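Local coordinates for protein EchA16_2 (Mycobacterium avium subsp. paratuberculosis, PDB 3QYR) that probably catalyses the reversible hydration of enoyl-CoA thioesters, as a member of the enoyl-CoA hydratase/isomerase (crotonase) family, at residues Gly42-Ala47 with Arg86-Thr91. Numbering follows the deposited sequence.
Sequences GALADA and RWPALT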
loop_
_atom_site.group_PDB
_atom_site.type_symbol
_atom_site.label_atom_id
_atom_site.label_comp_id
_atom_site.label_asym_id
_atom_site.label_seq_id
_atom_site.Cartn_x
_atom_site.Cartn_y
_atom_site.Cartn_z
ATOM N N GLY A 42 22.025 16.082 -16.075
ATOM C CA GLY A 42 23.438 15.784 -15.822
ATOM C C GLY A 42 23.949 16.607 -14.645
ATOM O O GLY A 42 24.616 16.077 -13.755
ATOM N N ALA A 43 23.596 17.896 -14.626
ATOM C CA ALA A 43 24.000 18.799 -13.539
ATOM C C ALA A 43 23.422 18.403 -12.174
ATOM O O ALA A 43 24.076 18.575 -11.153
ATOM C CB ALA A 43 23.637 20.235 -13.873
ATOM N N LEU A 44 22.202 17.896 -12.135
ATOM C CA LEU A 44 21.663 17.440 -10.853
ATOM C C LEU A 44 22.490 16.221 -10.376
ATOM O O LEU A 44 22.865 16.107 -9.209
ATOM C CB LEU A 44 20.169 17.124 -10.947
ATOM C CG LEU A 44 19.157 18.296 -11.028
ATOM C CD1 LEU A 44 17.751 17.712 -11.197
ATOM C CD2 LEU A 44 19.169 19.218 -9.824
ATOM N N ALA A 45 22.823 15.345 -11.310
ATOM C CA ALA A 45 23.555 14.157 -10.967
ATOM C C ALA A 45 24.871 14.551 -10.347
ATOM O O ALA A 45 25.160 14.107 -9.244
ATOM C CB ALA A 45 23.764 13.250 -12.184
ATOM N N ASP A 46 25.645 15.382 -11.043
ATOM C CA ASP A 46 26.948 15.837 -10.560
ATOM C C ASP A 46 26.886 16.455 -9.151
ATOM O O ASP A 46 27.735 16.168 -8.316
ATOM C CB ASP A 46 27.564 16.857 -11.555
ATOM C CG ASP A 46 27.856 16.239 -12.930
ATOM O OD1 ASP A 46 27.872 14.994 -13.011
ATOM O OD2 ASP A 46 28.064 16.980 -13.932
ATOM N N ALA A 47 25.880 17.297 -8.905
ATOM C CA ALA A 47 25.739 17.983 -7.631
ATOM C C ALA A 47 25.679 17.006 -6.453
ATOM O O ALA A 47 26.247 17.252 -5.376
ATOM C CB ALA A 47 24.539 18.872 -7.644
ATOM N N ARG A 86 13.866 11.292 -15.707
ATOM C CA ARG A 86 15.316 11.415 -15.522
ATOM C C ARG A 86 15.742 12.198 -14.274
ATOM O O ARG A 86 16.940 12.446 -14.093
ATOM C CB ARG A 86 15.926 12.098 -16.747
ATOM C CG ARG A 86 15.694 11.322 -18.024
ATOM C CD ARG A 86 16.151 12.114 -19.216
ATOM N NE ARG A 86 17.611 12.227 -19.251
ATOM C CZ ARG A 86 18.293 12.909 -20.165
ATOM N NH1 ARG A 86 19.624 12.920 -20.100
ATOM N NH2 ARG A 86 17.656 13.564 -21.141
ATOM N N TRP A 87 14.790 12.617 -13.434
ATOM C CA TRP A 87 15.161 13.299 -12.205
ATOM C C TRP A 87 15.813 12.246 -11.321
ATOM O O TRP A 87 15.163 11.273 -10.961
ATOM C CB TRP A 87 13.961 13.899 -11.497
ATOM C CG TRP A 87 14.358 14.781 -10.369
ATOM C CD1 TRP A 87 14.803 14.390 -9.160
ATOM C CD2 TRP A 87 14.382 16.211 -10.367
ATOM N NE1 TRP A 87 15.067 15.478 -8.384
ATOM C CE2 TRP A 87 14.830 16.611 -9.104
ATOM C CE3 TRP A 87 14.044 17.188 -11.305
ATOM C CZ2 TRP A 87 14.950 17.938 -8.741
ATOM C CZ3 TRP A 87 14.162 18.533 -10.942
ATOM C CH2 TRP A 87 14.611 18.887 -9.666
ATOM N N PRO A 88 17.114 12.412 -11.032
ATOM C CA PRO A 88 17.912 11.474 -10.298
ATOM C C PRO A 88 17.663 11.432 -8.795
ATOM O O PRO A 88 17.075 12.360 -8.222
ATOM C CB PRO A 88 19.316 11.966 -10.550
ATOM C CG PRO A 88 19.184 13.386 -10.796
ATOM C CD PRO A 88 17.930 13.548 -11.498
ATOM N N ALA A 89 18.101 10.326 -8.188
ATOM C CA ALA A 89 18.076 10.136 -6.756
ATOM C C ALA A 89 19.087 11.070 -6.136
ATOM O O ALA A 89 20.288 10.886 -6.310
ATOM C CB ALA A 89 18.419 8.695 -6.403
ATOM N N LEU A 90 18.584 12.058 -5.402
ATOM C CA LEU A 90 19.413 12.982 -4.647
ATOM C C LEU A 90 19.149 12.885 -3.146
ATOM O O LEU A 90 18.012 12.609 -2.733
ATOM C CB LEU A 90 19.117 14.411 -5.086
ATOM C CG LEU A 90 19.386 14.660 -6.563
ATOM C CD1 LEU A 90 19.229 16.159 -6.952
ATOM C CD2 LEU A 90 20.771 14.155 -6.903
ATOM N N THR A 91 20.194 13.154 -2.354
ATOM C CA THR A 91 20.091 13.279 -0.892
ATOM C C THR A 91 20.307 14.723 -0.424
ATOM O O THR A 91 20.204 14.995 0.769
ATOM C CB THR A 91 21.119 12.363 -0.120
ATOM O OG1 THR A 91 22.463 12.855 -0.306
ATOM C CG2 THR A 91 21.044 10.878 -0.582
#
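An apolar, CH-pi-centred contact joins Leu-44 to Trp-87, Pro-88 and Leu-90, packing helix 34-49 of the crotonase fold against the loop that runs into strand 94-98. No hydrogen bond crosses between the two segments. Leu-44 carries most of the contact and is buried. With CG anti to the carbonyl carbon (chi1 -74°), the side chain of Leu-44 leans out to the loop, and its fork at CG gives each methyl its own partner. Leu-44 CD1 sits over one face of the Trp-87 indole, 3.5 Å from the centroid of its six-membered ring. It stands 2° off the ring normal, so the methyl meets the pi face and not the edge. CG of Trp-87 is anti to its backbone N (chi1 -171°), which carries the six-membered ring in under the leucine methyl. Tyr-112, on helix 105-112, stacks with the same indole. CD2 of Leu-44 approaches CD1 of Leu-90 at 4.2 Å, the two side chains crossing at about a right angle. The other methyl of Leu-90, CD2, lies 3.7 Å from the carbonyl O of Leu-44. Pro-88 fits against the base of the leucine, its CG 3.9 Å from Leu-44 CB. The same CG comes near the backbone N of Ala-45. Leu-44 also touches Leu-21 and Val-56 of the main sheet, so it links strands, helix and loop. Polar bonds flank this patch: Arg-86 forms a salt bridge with Asp-38, and Thr-91 OG1 hydrogen-bonds Glu-48, both on the same helix. Between these flanking bonds the two segments meet through dispersion and the CH-pi contact, so the match is apolar and weakly directional.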